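PDB 6H0C: putative diflavin flavoprotein A 3, which probably passes electrons from NADH to oxygen, reducing it to water, the present chain being its flavodiiron core of metallo-beta-lactamase-like and flavodoxin-like parts. Local coordinates for residues P1-P9 / F17-L25; L96-S107 / V123-K131. All coordinates share one frame; numbering follows the deposited sequence.

Contact 1 of 2, residues P1-P9 / F17-L25; sequences PAKDVQICP and FRSRTWDRL
The pyrrolidine ring of Pro1 lies over one face of the Trp22 indole: Pro1 CG sits 3.9 Å from the centroid of the six-membered ring of Trp22, 6° off its normal, a CH-pi contact, although Pro1 is poorly ordered. At the edge of the same indole, near its plane, come Ala2 O and Asp4 OD2, and CH2 of Trp22 in turn hangs over the rim of one face of the Arg20 guanidinium. Asp4 takes the NE and NH2 side of that guanidinium. NE reaches OD1 and NH2 reaches OD2, with 2.6 Å between Arg20 NH2 and Asp4 OD2, a side-on, two-bond salt bridge in which both carboxylate oxygens use their syn lone pairs and the two planes are only 11° apart. Arg20 NH1 goes to Asp181 and Gly180 O. Asp4 manages its grip with CG placed between its own N and carbonyl carbon (chi1 70°), which keeps the carboxylate close against the neighbouring strand. One step along the same face, Gln6 OE1 takes two bonds from Arg18, 2.8 Å from NH1 and 2.9 Å from NE, lying in the guanidinium plane. On the reverse face, the Phe17 ring has Ile7 CG2 over one side, offset toward the rim, and Val5 CG1 at its edge. Ile7 CD1 is 3.5 Å from Phe17 CE1, and helix 60-70 packs against this apolar side. A water joins Pro1 O to Trp22 N. Asp4-Arg20 and Gln6-Arg18 are hydrogen-bonded pairs, Val5-Ser19 and Ile7-Phe17 non-hydrogen-bonded ones: an antiparallel beta hairpin at the edge of the seven-stranded sheet in the metallo-beta-lactamase-like domain.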
# COMPACT_ATOMS: atom_id res chain seq x y z
N PRO A 1 20.35 12.50 10.86
CA PRO A 1 20.07 13.94 10.90
C PRO A 1 18.57 14.24 11.01
O PRO A 1 17.79 13.32 11.27
CB PRO A 1 20.64 14.45 9.57
CG PRO A 1 21.61 13.35 9.08
CD PRO A 1 21.53 12.18 10.04
N ALA A 2 18.18 15.49 10.81
CA ALA A 2 16.76 15.85 10.81
C ALA A 2 16.13 15.58 9.45
O ALA A 2 16.84 15.42 8.45
CB ALA A 2 16.57 17.31 11.21
N LYS A 3 14.80 15.53 9.40
CA LYS A 3 14.11 15.38 8.13
C LYS A 3 14.54 16.49 7.19
O LYS A 3 14.77 17.61 7.63
CB LYS A 3 12.59 15.39 8.35
CG LYS A 3 12.12 14.35 9.36
CD LYS A 3 10.61 14.31 9.50
CE LYS A 3 10.06 15.63 9.99
NZ LYS A 3 8.70 15.45 10.57
N ASP A 4 14.68 16.19 5.90
CA ASP A 4 14.91 17.25 4.91
C ASP A 4 14.23 16.95 3.57
O ASP A 4 13.51 15.96 3.44
CB ASP A 4 16.41 17.50 4.71
CG ASP A 4 17.14 16.36 3.99
OD1 ASP A 4 16.52 15.43 3.43
OD2 ASP A 4 18.39 16.40 3.96
N VAL A 5 14.48 17.81 2.59
CA VAL A 5 13.97 17.60 1.24
C VAL A 5 15.13 17.67 0.25
O VAL A 5 15.80 18.69 0.12
CB VAL A 5 12.90 18.64 0.85
CG1 VAL A 5 12.42 18.40 -0.57
CG2 VAL A 5 11.72 18.60 1.84
N GLN A 6 15.37 16.56 -0.44
CA GLN A 6 16.43 16.49 -1.43
C GLN A 6 15.85 16.71 -2.81
O GLN A 6 14.91 16.03 -3.21
CB GLN A 6 17.14 15.14 -1.35
CG GLN A 6 18.26 14.95 -2.34
CD GLN A 6 18.90 13.59 -2.19
OE1 GLN A 6 18.21 12.59 -1.98
NE2 GLN A 6 20.22 13.54 -2.29
N ILE A 7 16.41 17.68 -3.53
CA ILE A 7 15.89 18.06 -4.84
C ILE A 7 16.90 17.72 -5.91
O ILE A 7 18.08 17.99 -5.77
CB ILE A 7 15.57 19.58 -4.91
CG1 ILE A 7 14.62 19.98 -3.78
CG2 ILE A 7 14.97 19.94 -6.27
CD1 ILE A 7 14.18 21.42 -3.87
N CYS A 8 16.43 17.12 -7.00
CA CYS A 8 17.33 16.74 -8.07
C CYS A 8 16.59 16.67 -9.40
O CYS A 8 15.51 16.08 -9.50
CB CYS A 8 17.97 15.39 -7.73
SG CYS A 8 19.29 14.88 -8.83
N PRO A 9 17.16 17.30 -10.44
CA PRO A 9 16.63 17.12 -11.80
C PRO A 9 16.93 15.71 -12.28
O PRO A 9 18.06 15.26 -12.10
CB PRO A 9 17.37 18.17 -12.62
CG PRO A 9 18.64 18.41 -11.87
CD PRO A 9 18.30 18.24 -10.42
N PHE A 17 11.54 15.50 -5.71
CA PHE A 17 11.64 16.07 -4.38
C PHE A 17 11.56 14.91 -3.40
O PHE A 17 10.48 14.37 -3.18
CB PHE A 17 10.50 17.07 -4.09
CG PHE A 17 10.56 18.33 -4.92
CD1 PHE A 17 10.94 19.53 -4.34
CD2 PHE A 17 10.24 18.32 -6.26
CE1 PHE A 17 11.00 20.70 -5.09
CE2 PHE A 17 10.30 19.48 -7.02
CZ PHE A 17 10.68 20.68 -6.43
N ARG A 18 12.69 14.51 -2.83
CA ARG A 18 12.67 13.39 -1.88
C ARG A 18 12.58 13.92 -0.45
O ARG A 18 13.56 14.46 0.08
CB ARG A 18 13.90 12.49 -2.05
CG ARG A 18 14.14 12.01 -3.48
CD ARG A 18 14.89 10.69 -3.53
NE ARG A 18 16.13 10.74 -2.76
CZ ARG A 18 16.68 9.69 -2.17
NH1 ARG A 18 17.82 9.83 -1.48
NH2 ARG A 18 16.10 8.49 -2.25
N SER A 19 11.41 13.77 0.17
CA SER A 19 11.28 14.06 1.60
C SER A 19 11.93 12.92 2.37
O SER A 19 11.47 11.77 2.31
CB SER A 19 9.82 14.22 1.99
OG SER A 19 9.23 15.31 1.30
N ARG A 20 13.01 13.22 3.08
CA ARG A 20 13.81 12.17 3.68
C ARG A 20 13.70 12.16 5.19
O ARG A 20 13.70 13.21 5.83
CB ARG A 20 15.28 12.33 3.26
CG ARG A 20 15.49 12.43 1.74
CD ARG A 20 16.97 12.37 1.37
NE ARG A 20 17.73 13.44 2.01
CZ ARG A 20 19.04 13.41 2.20
NH1 ARG A 20 19.75 12.36 1.80
NH2 ARG A 20 19.66 14.43 2.79
N THR A 21 13.61 10.95 5.76
CA THR A 21 13.71 10.77 7.20
C THR A 21 14.70 9.63 7.49
O THR A 21 14.63 8.56 6.89
CB THR A 21 12.34 10.47 7.87
OG1 THR A 21 12.50 10.37 9.29
CG2 THR A 21 11.72 9.17 7.35
N TRP A 22 15.65 9.88 8.39
CA TRP A 22 16.64 8.86 8.72
C TRP A 22 16.09 7.95 9.82
O TRP A 22 16.52 6.81 9.97
CB TRP A 22 17.97 9.49 9.14
CG TRP A 22 18.83 9.88 7.95
CD1 TRP A 22 19.74 9.09 7.30
CD2 TRP A 22 18.83 11.14 7.27
NE1 TRP A 22 20.32 9.79 6.26
CE2 TRP A 22 19.77 11.05 6.22
CE3 TRP A 22 18.12 12.33 7.45
CZ2 TRP A 22 20.02 12.11 5.36
CZ3 TRP A 22 18.37 13.39 6.59
CH2 TRP A 22 19.32 13.27 5.56
N ASP A 23 15.12 8.46 10.58
CA ASP A 23 14.50 7.69 11.65
C ASP A 23 13.20 7.03 11.21
O ASP A 23 12.53 7.51 10.29
CB ASP A 23 14.24 8.59 12.85
CG ASP A 23 15.46 9.36 13.28
OD1 ASP A 23 15.36 10.59 13.44
OD2 ASP A 23 16.53 8.73 13.45
N ARG A 24 12.84 5.94 11.88
CA ARG A 24 11.52 5.37 11.70
C ARG A 24 10.51 6.31 12.33
O ARG A 24 10.72 6.80 13.45
CB ARG A 24 11.44 3.97 12.32
CG ARG A 24 10.07 3.33 12.18
CD ARG A 24 10.07 1.95 12.80
NE ARG A 24 10.58 2.01 14.17
CZ ARG A 24 10.60 0.98 15.01
NH1 ARG A 24 10.15 -0.21 14.62
NH2 ARG A 24 11.08 1.14 16.23
N LEU A 25 9.42 6.59 11.62
CA LEU A 25 8.43 7.53 12.12
C LEU A 25 7.12 6.84 12.53
O LEU A 25 6.38 7.37 13.37
CB LEU A 25 8.16 8.63 11.07
CG LEU A 25 9.34 9.54 10.70
CD1 LEU A 25 8.89 10.75 9.88
CD2 LEU A 25 10.11 9.99 11.93
O HOH W 1 15.30 12.02 10.09

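Contact 2 of 2, residues L96-S107 / V123-K131; sequences LSLAPQATIICS and VNNPIQVMK
Side-chain to backbone hydrogen bonds centre on Asn125, whose amide reaches into the turn after helix 86-98. Its ND2 gives a nearly straight bond to Ala102 O (2.9 Å, 169°) and a more bent one to Ala99 O (3.1 Å), both acceptors lying in the amide plane. Ala99 O also receives Ala102 N, the bond that closes the type I turn from Ala99 to Ala102, and the two donors come from opposite faces of its carbonyl plane. The buried amide nitrogen is thereby held by two carbonyls, which fixes its rotation and ties the turn to the residues leading into strand 127-129. At the other end of the amide, Asn125 OD1 lies 3.4 Å from Leu96 CB. Backbone bonds then run between parallel strands: Ile104 N to Pro126 O, Gln128 N to Ile104 O at 2.7 Å, and Met130 N to Cys106 O, with a weak, longer one from Cys106 N to Gln128 O. Among the apolar contacts, Leu96 CB touches Val123 CG1 at 3.8 Å. Ile104 and Ile127 meet on one face, where Cys106 SG lies 3.9 Å from Ile127 CG2. On the other, Ile105 divides its branches: CD1 rests on Gln128 CB, while Ile105 CG2, anti to the backbone N, meets Met130 CG at 3.6 Å. Helix 108-117, begun by the N-cap Ser107, connects the two strands in a beta-alpha-beta unit and covers the Ile104, Cys106 and Val129 side; strand 78-80 flanks strand 103-106 across from strand 127-129, and Phe146 of strand 143-148 meets Ile105 and Met130.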
# COMPACT_ATOMS: atom_id res chain seq x y z
N LEU A 96 -3.64 22.35 -1.94
CA LEU A 96 -4.72 22.76 -2.82
C LEU A 96 -5.28 24.12 -2.40
O LEU A 96 -5.87 24.82 -3.22
CB LEU A 96 -5.83 21.70 -2.85
CG LEU A 96 -5.35 20.38 -3.44
CD1 LEU A 96 -6.49 19.39 -3.59
CD2 LEU A 96 -4.70 20.63 -4.78
N SER A 97 -5.09 24.50 -1.14
CA SER A 97 -5.43 25.85 -0.69
C SER A 97 -4.56 26.86 -1.41
O SER A 97 -5.02 27.94 -1.77
CB SER A 97 -5.23 25.99 0.83
OG SER A 97 -6.18 25.22 1.54
N LEU A 98 -3.31 26.49 -1.64
CA LEU A 98 -2.34 27.35 -2.30
C LEU A 98 -2.38 27.24 -3.81
O LEU A 98 -1.82 28.06 -4.52
CB LEU A 98 -0.95 27.01 -1.81
CG LEU A 98 -0.65 27.38 -0.36
CD1 LEU A 98 0.41 26.46 0.21
CD2 LEU A 98 -0.19 28.82 -0.34
N ALA A 99 -3.02 26.19 -4.31
CA ALA A 99 -3.12 25.98 -5.75
C ALA A 99 -4.56 25.64 -6.11
O ALA A 99 -4.86 24.55 -6.60
CB ALA A 99 -2.17 24.88 -6.19
N PRO A 100 -5.48 26.59 -5.86
CA PRO A 100 -6.92 26.34 -6.05
C PRO A 100 -7.27 26.04 -7.51
O PRO A 100 -8.30 25.43 -7.78
CB PRO A 100 -7.56 27.65 -5.59
CG PRO A 100 -6.49 28.68 -5.77
CD PRO A 100 -5.21 27.97 -5.44
N GLN A 101 -6.40 26.45 -8.43
CA GLN A 101 -6.67 26.26 -9.85
C GLN A 101 -6.29 24.87 -10.34
O GLN A 101 -6.62 24.50 -11.47
CB GLN A 101 -5.92 27.31 -10.68
CG GLN A 101 -4.44 27.01 -10.85
CD GLN A 101 -3.68 27.07 -9.54
OE1 GLN A 101 -3.94 27.93 -8.70
NE2 GLN A 101 -2.74 26.14 -9.36
N ALA A 102 -5.60 24.10 -9.51
CA ALA A 102 -5.11 22.79 -9.96
C ALA A 102 -6.23 21.76 -10.05
O ALA A 102 -7.23 21.83 -9.33
CB ALA A 102 -4.01 22.30 -9.03
N THR A 103 -6.06 20.80 -10.96
CA THR A 103 -6.98 19.67 -11.05
C THR A 103 -6.34 18.41 -10.47
O THR A 103 -5.17 18.12 -10.72
CB THR A 103 -7.38 19.41 -12.50
OG1 THR A 103 -8.07 20.55 -13.00
CG2 THR A 103 -8.29 18.20 -12.58
N ILE A 104 -7.12 17.66 -9.69
CA ILE A 104 -6.63 16.40 -9.15
C ILE A 104 -6.76 15.29 -10.20
O ILE A 104 -7.81 15.11 -10.81
CB ILE A 104 -7.39 16.00 -7.88
CG1 ILE A 104 -7.13 17.01 -6.76
CG2 ILE A 104 -6.99 14.58 -7.45
CD1 ILE A 104 -8.31 17.25 -5.84
N ILE A 105 -5.67 14.55 -10.38
CA ILE A 105 -5.64 13.41 -11.30
C ILE A 105 -5.44 12.12 -10.51
O ILE A 105 -4.45 11.98 -9.78
CB ILE A 105 -4.50 13.56 -12.33
CG1 ILE A 105 -4.62 14.88 -13.08
CG2 ILE A 105 -4.49 12.36 -13.27
CD1 ILE A 105 -5.92 15.03 -13.84
N CYS A 106 -6.35 11.16 -10.67
CA CYS A 106 -6.25 9.92 -9.90
C CYS A 106 -7.17 8.81 -10.43
O CYS A 106 -7.96 9.03 -11.34
CB CYS A 106 -6.57 10.19 -8.42
SG CYS A 106 -8.28 10.69 -8.11
N SER A 107 -7.07 7.63 -9.84
CA SER A 107 -7.91 6.51 -10.25
C SER A 107 -9.32 6.66 -9.69
O SER A 107 -9.59 7.52 -8.85
CB SER A 107 -7.31 5.19 -9.79
OG SER A 107 -7.57 5.00 -8.41
N VAL A 123 -11.64 22.66 0.38
CA VAL A 123 -11.10 22.46 -0.96
C VAL A 123 -12.12 21.80 -1.89
O VAL A 123 -12.75 20.81 -1.54
CB VAL A 123 -9.80 21.59 -0.96
CG1 VAL A 123 -8.64 22.34 -0.34
CG2 VAL A 123 -10.02 20.26 -0.25
N ASN A 124 -12.27 22.38 -3.08
CA ASN A 124 -13.17 21.83 -4.06
C ASN A 124 -12.55 21.87 -5.45
O ASN A 124 -13.21 22.21 -6.43
CB ASN A 124 -14.51 22.58 -4.05
CG ASN A 124 -15.70 21.68 -4.38
OD1 ASN A 124 -15.57 20.45 -4.44
ND2 ASN A 124 -16.86 22.29 -4.58
N ASN A 125 -11.26 21.54 -5.52
CA ASN A 125 -10.59 21.36 -6.80
C ASN A 125 -11.27 20.25 -7.55
O ASN A 125 -11.68 19.26 -6.94
CB ASN A 125 -9.11 21.03 -6.62
CG ASN A 125 -8.35 22.12 -5.92
OD1 ASN A 125 -8.61 22.42 -4.76
ND2 ASN A 125 -7.39 22.70 -6.61
N PRO A 126 -11.40 20.40 -8.87
CA PRO A 126 -12.03 19.33 -9.63
C PRO A 126 -11.13 18.09 -9.67
O PRO A 126 -9.90 18.20 -9.57
CB PRO A 126 -12.20 19.95 -11.02
CG PRO A 126 -11.07 20.90 -11.13
CD PRO A 126 -10.87 21.46 -9.73
N ILE A 127 -11.76 16.93 -9.79
CA ILE A 127 -11.07 15.66 -9.93
C ILE A 127 -11.31 15.10 -11.32
O ILE A 127 -12.45 15.00 -11.77
CB ILE A 127 -11.55 14.63 -8.90
CG1 ILE A 127 -11.22 15.09 -7.48
CG2 ILE A 127 -10.95 13.26 -9.18
CD1 ILE A 127 -11.93 14.29 -6.40
N GLN A 128 -10.23 14.75 -12.01
CA GLN A 128 -10.36 14.05 -13.28
C GLN A 128 -9.89 12.61 -13.10
O GLN A 128 -8.71 12.35 -12.85
CB GLN A 128 -9.57 14.75 -14.38
CG GLN A 128 -9.75 14.14 -15.76
CD GLN A 128 -9.01 14.90 -16.85
OE1 GLN A 128 -8.75 16.11 -16.73
NE2 GLN A 128 -8.65 14.20 -17.92
N VAL A 129 -10.83 11.67 -13.21
CA VAL A 129 -10.53 10.25 -13.03
C VAL A 129 -9.84 9.65 -14.26
O VAL A 129 -10.24 9.88 -15.39
CB VAL A 129 -11.81 9.46 -12.74
CG1 VAL A 129 -11.51 7.99 -12.67
CG2 VAL A 129 -12.42 9.94 -11.43
N MET A 130 -8.79 8.88 -14.01
CA MET A 130 -8.06 8.22 -15.08
C MET A 130 -8.21 6.69 -15.01
O MET A 130 -8.12 6.08 -13.93
CB MET A 130 -6.59 8.62 -15.06
CG MET A 130 -6.33 10.11 -15.33
SD MET A 130 -6.80 10.62 -17.00
CE MET A 130 -5.99 12.22 -17.12
N LYS A 131 -8.45 6.10 -16.17
CA LYS A 131 -8.61 4.67 -16.34
C LYS A 131 -7.45 4.17 -17.20
O LYS A 131 -6.69 4.97 -17.75
CB LYS A 131 -9.97 4.37 -16.99
CG LYS A 131 -10.23 2.91 -17.31
CD LYS A 131 -11.61 2.72 -17.96
CE LYS A 131 -11.96 1.24 -18.12
NZ LYS A 131 -13.31 1.04 -18.75

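Contacts 1 and 2 occupy opposite margins of one seven-stranded mixed sheet, strand 4-11 being outermost at one side and strand 127-129 at the other; their centres are 26 Å apart and their nearest atoms about 13 Å, so neither touches the other. Both are only partly buried, contact 2 the more so, with 9 of its 18 touching residues buried against 5 of 15 in contact 1. Contact 1 pairs neighbouring antiparallel strands through a short connection, whereas contact 2 pairs adjacent parallel strands joined in sequence by a helical crossover. Charged and amide groups dominate one face of the hairpin; contact 2 adds mostly aliphatic packing to its backbone bonds, its polar side-chain grip confined to the turn end.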